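Local atomic coordinates of (R)-specific secondary-alkylsulfatase (Pseudomonas sp., PDB entry 4AXH), a protein that hydrolyses secondary alkyl sulfates enantioselectively with strict inversion of configuration, releasing (S)-alcohols and sulfate in a zinc-dependent reaction. Residues 266-271 with 284-289. Residues are numbered along the deposited sequence; the frame is centred on the assembly and turned at random.
Sequences VLIEKP and FQLTLG
Ile268 and Phe284 meet as a branched aliphatic chain laid against an aromatic ring, their side chains crossing at about a right angle. Ile268 CG1 stands 3.9 Å above the plane of the Phe284 ring, displaced toward its rim on the CD2 side, and CD1 of Ile268 touches the same side of the ring, 3.6 Å from CD2 of Phe284 and nearly as close to CE2. With Ile268 CG2 anti to the backbone N, the second branch drops instead onto the benzylic carbon, CB of Phe284, at 3.9 Å. Both residues are buried, and Phe205 and Met296 pack on each of them. In this metallo-beta-lactamase fold the pair joins the two sheets at one place: strand 266-268 is the outermost strand of one within the chain, strand 280-286 belongs to the other, and residues 269-271 carry the chain across. The carbonyl oxygens of Ile268, Glu269 and Lys270 lie against the Leu286 side chain. CG of Leu286, anti to its own carbonyl carbon (chi1 -80°), lies 3.5 Å from Lys270 O; its CD1 is 3.3 Å from the same oxygen and also touches Glu269 O, while CD2 lies 3.6 Å from Ile268 O. Beside this apolar fork, Leu286 N donates a hydrogen bond to Pro271 O at 3.0 Å. Pro271 O also receives a CA-H contact from Gln285, whose side chain, extended beyond CG, carries OE1 to a hydrogen bond with Asn297 ND2.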
loop_
_atom_site.group_PDB
_atom_site.type_symbol
_atom_site.label_atom_id
_atom_site.label_comp_id
_atom_site.label_asym_id
_atom_site.label_seq_id
_atom_site.Cartn_x
_atom_site.Cartn_y
_atom_site.Cartn_z
ATOM N N VAL A 266 5.754 29.460 -9.888
ATOM C CA VAL A 266 5.064 29.656 -8.614
ATOM C C VAL A 266 4.365 28.400 -8.071
ATOM O O VAL A 266 3.482 27.827 -8.729
ATOM C CB VAL A 266 4.216 30.973 -8.583
ATOM C CG1 VAL A 266 3.809 31.454 -9.978
ATOM C CG2 VAL A 266 3.025 30.901 -7.635
ATOM N N LEU A 267 4.761 27.997 -6.857
ATOM C CA LEU A 267 4.253 26.829 -6.137
ATOM C C LEU A 267 3.135 27.145 -5.152
ATOM O O LEU A 267 3.296 28.030 -4.317
ATOM C CB LEU A 267 5.409 26.158 -5.387
ATOM C CG LEU A 267 6.141 25.056 -6.151
ATOM C CD1 LEU A 267 7.580 25.002 -5.771
ATOM C CD2 LEU A 267 5.491 23.704 -5.900
ATOM N N ILE A 268 2.021 26.396 -5.228
ATOM C CA ILE A 268 0.872 26.535 -4.338
ATOM C C ILE A 268 1.161 25.707 -3.086
ATOM O O ILE A 268 1.299 24.472 -3.156
ATOM C CB ILE A 268 -0.460 26.168 -5.045
ATOM C CG1 ILE A 268 -0.554 26.739 -6.492
ATOM C CG2 ILE A 268 -1.691 26.518 -4.191
ATOM C CD1 ILE A 268 -0.291 28.270 -6.689
ATOM N N GLU A 269 1.308 26.394 -1.944
ATOM C CA GLU A 269 1.704 25.748 -0.693
ATOM C C GLU A 269 0.663 25.722 0.408
ATOM O O GLU A 269 0.722 24.842 1.283
ATOM C CB GLU A 269 3.072 26.282 -0.204
ATOM C CG GLU A 269 4.240 25.996 -1.161
ATOM C CD GLU A 269 4.804 24.583 -1.190
ATOM O OE1 GLU A 269 4.569 23.822 -0.224
ATOM O OE2 GLU A 269 5.512 24.246 -2.167
ATOM N N LYS A 270 -0.286 26.673 0.362
ATOM C CA LYS A 270 -1.400 26.799 1.330
ATOM C C LYS A 270 -2.616 25.940 0.880
ATOM O O LYS A 270 -2.830 25.802 -0.330
ATOM C CB LYS A 270 -1.849 28.282 1.461
ATOM C CG LYS A 270 -0.766 29.257 1.939
ATOM C CD LYS A 270 -1.215 30.706 1.747
ATOM C CE LYS A 270 -0.130 31.715 2.043
ATOM N NZ LYS A 270 -0.378 32.447 3.321
ATOM N N PRO A 271 -3.472 25.428 1.808
ATOM C CA PRO A 271 -4.637 24.617 1.383
ATOM C C PRO A 271 -5.556 25.246 0.342
ATOM O O PRO A 271 -6.234 24.524 -0.393
ATOM C CB PRO A 271 -5.372 24.361 2.690
ATOM C CG PRO A 271 -4.309 24.388 3.716
ATOM C CD PRO A 271 -3.394 25.498 3.284
ATOM N N PHE A 284 -6.970 28.173 -6.138
ATOM C CA PHE A 284 -6.431 26.826 -6.144
ATOM C C PHE A 284 -6.733 26.156 -4.813
ATOM O O PHE A 284 -6.577 26.778 -3.758
ATOM C CB PHE A 284 -4.903 26.889 -6.339
ATOM C CG PHE A 284 -4.399 27.650 -7.566
ATOM C CD1 PHE A 284 -4.496 27.095 -8.841
ATOM C CD2 PHE A 284 -3.769 28.882 -7.433
ATOM C CE1 PHE A 284 -4.022 27.773 -9.959
ATOM C CE2 PHE A 284 -3.275 29.560 -8.554
ATOM C CZ PHE A 284 -3.424 29.009 -9.816
ATOM N N GLN A 285 -7.157 24.885 -4.854
ATOM C CA GLN A 285 -7.431 24.068 -3.667
ATOM C C GLN A 285 -6.512 22.851 -3.685
ATOM O O GLN A 285 -6.687 21.991 -4.543
ATOM C CB GLN A 285 -8.899 23.610 -3.632
ATOM C CG GLN A 285 -9.192 22.571 -2.523
ATOM C CD GLN A 285 -10.440 21.735 -2.712
ATOM O OE1 GLN A 285 -11.066 21.708 -3.792
ATOM N NE2 GLN A 285 -10.795 21.001 -1.651
ATOM N N LEU A 286 -5.552 22.768 -2.750
ATOM C CA LEU A 286 -4.647 21.633 -2.700
ATOM C C LEU A 286 -5.387 20.331 -2.381
ATOM O O LEU A 286 -6.045 20.248 -1.349
ATOM C CB LEU A 286 -3.547 21.865 -1.642
ATOM C CG LEU A 286 -2.341 22.758 -1.991
ATOM C CD1 LEU A 286 -1.395 22.850 -0.793
ATOM C CD2 LEU A 286 -1.548 22.199 -3.132
ATOM N N THR A 287 -5.274 19.321 -3.256
ATOM C CA THR A 287 -5.869 17.980 -3.053
ATOM C C THR A 287 -4.767 16.930 -3.001
ATOM O O THR A 287 -4.863 15.886 -3.644
ATOM C CB THR A 287 -6.946 17.662 -4.092
ATOM O OG1 THR A 287 -6.343 17.676 -5.361
ATOM C CG2 THR A 287 -8.101 18.629 -4.071
ATOM N N LEU A 288 -3.715 17.211 -2.221
ATOM C CA LEU A 288 -2.531 16.343 -2.109
ATOM C C LEU A 288 -2.770 14.934 -1.628
ATOM O O LEU A 288 -3.343 14.722 -0.551
ATOM C CB LEU A 288 -1.385 16.995 -1.308
ATOM C CG LEU A 288 -1.012 18.473 -1.630
ATOM C CD1 LEU A 288 0.061 18.964 -0.683
ATOM C CD2 LEU A 288 -0.556 18.658 -3.083
ATOM N N GLY A 289 -2.323 13.987 -2.460
ATOM C CA GLY A 289 -2.372 12.555 -2.194
ATOM C C GLY A 289 -3.573 11.773 -2.699
ATOM O O GLY A 289 -3.634 10.542 -2.510
#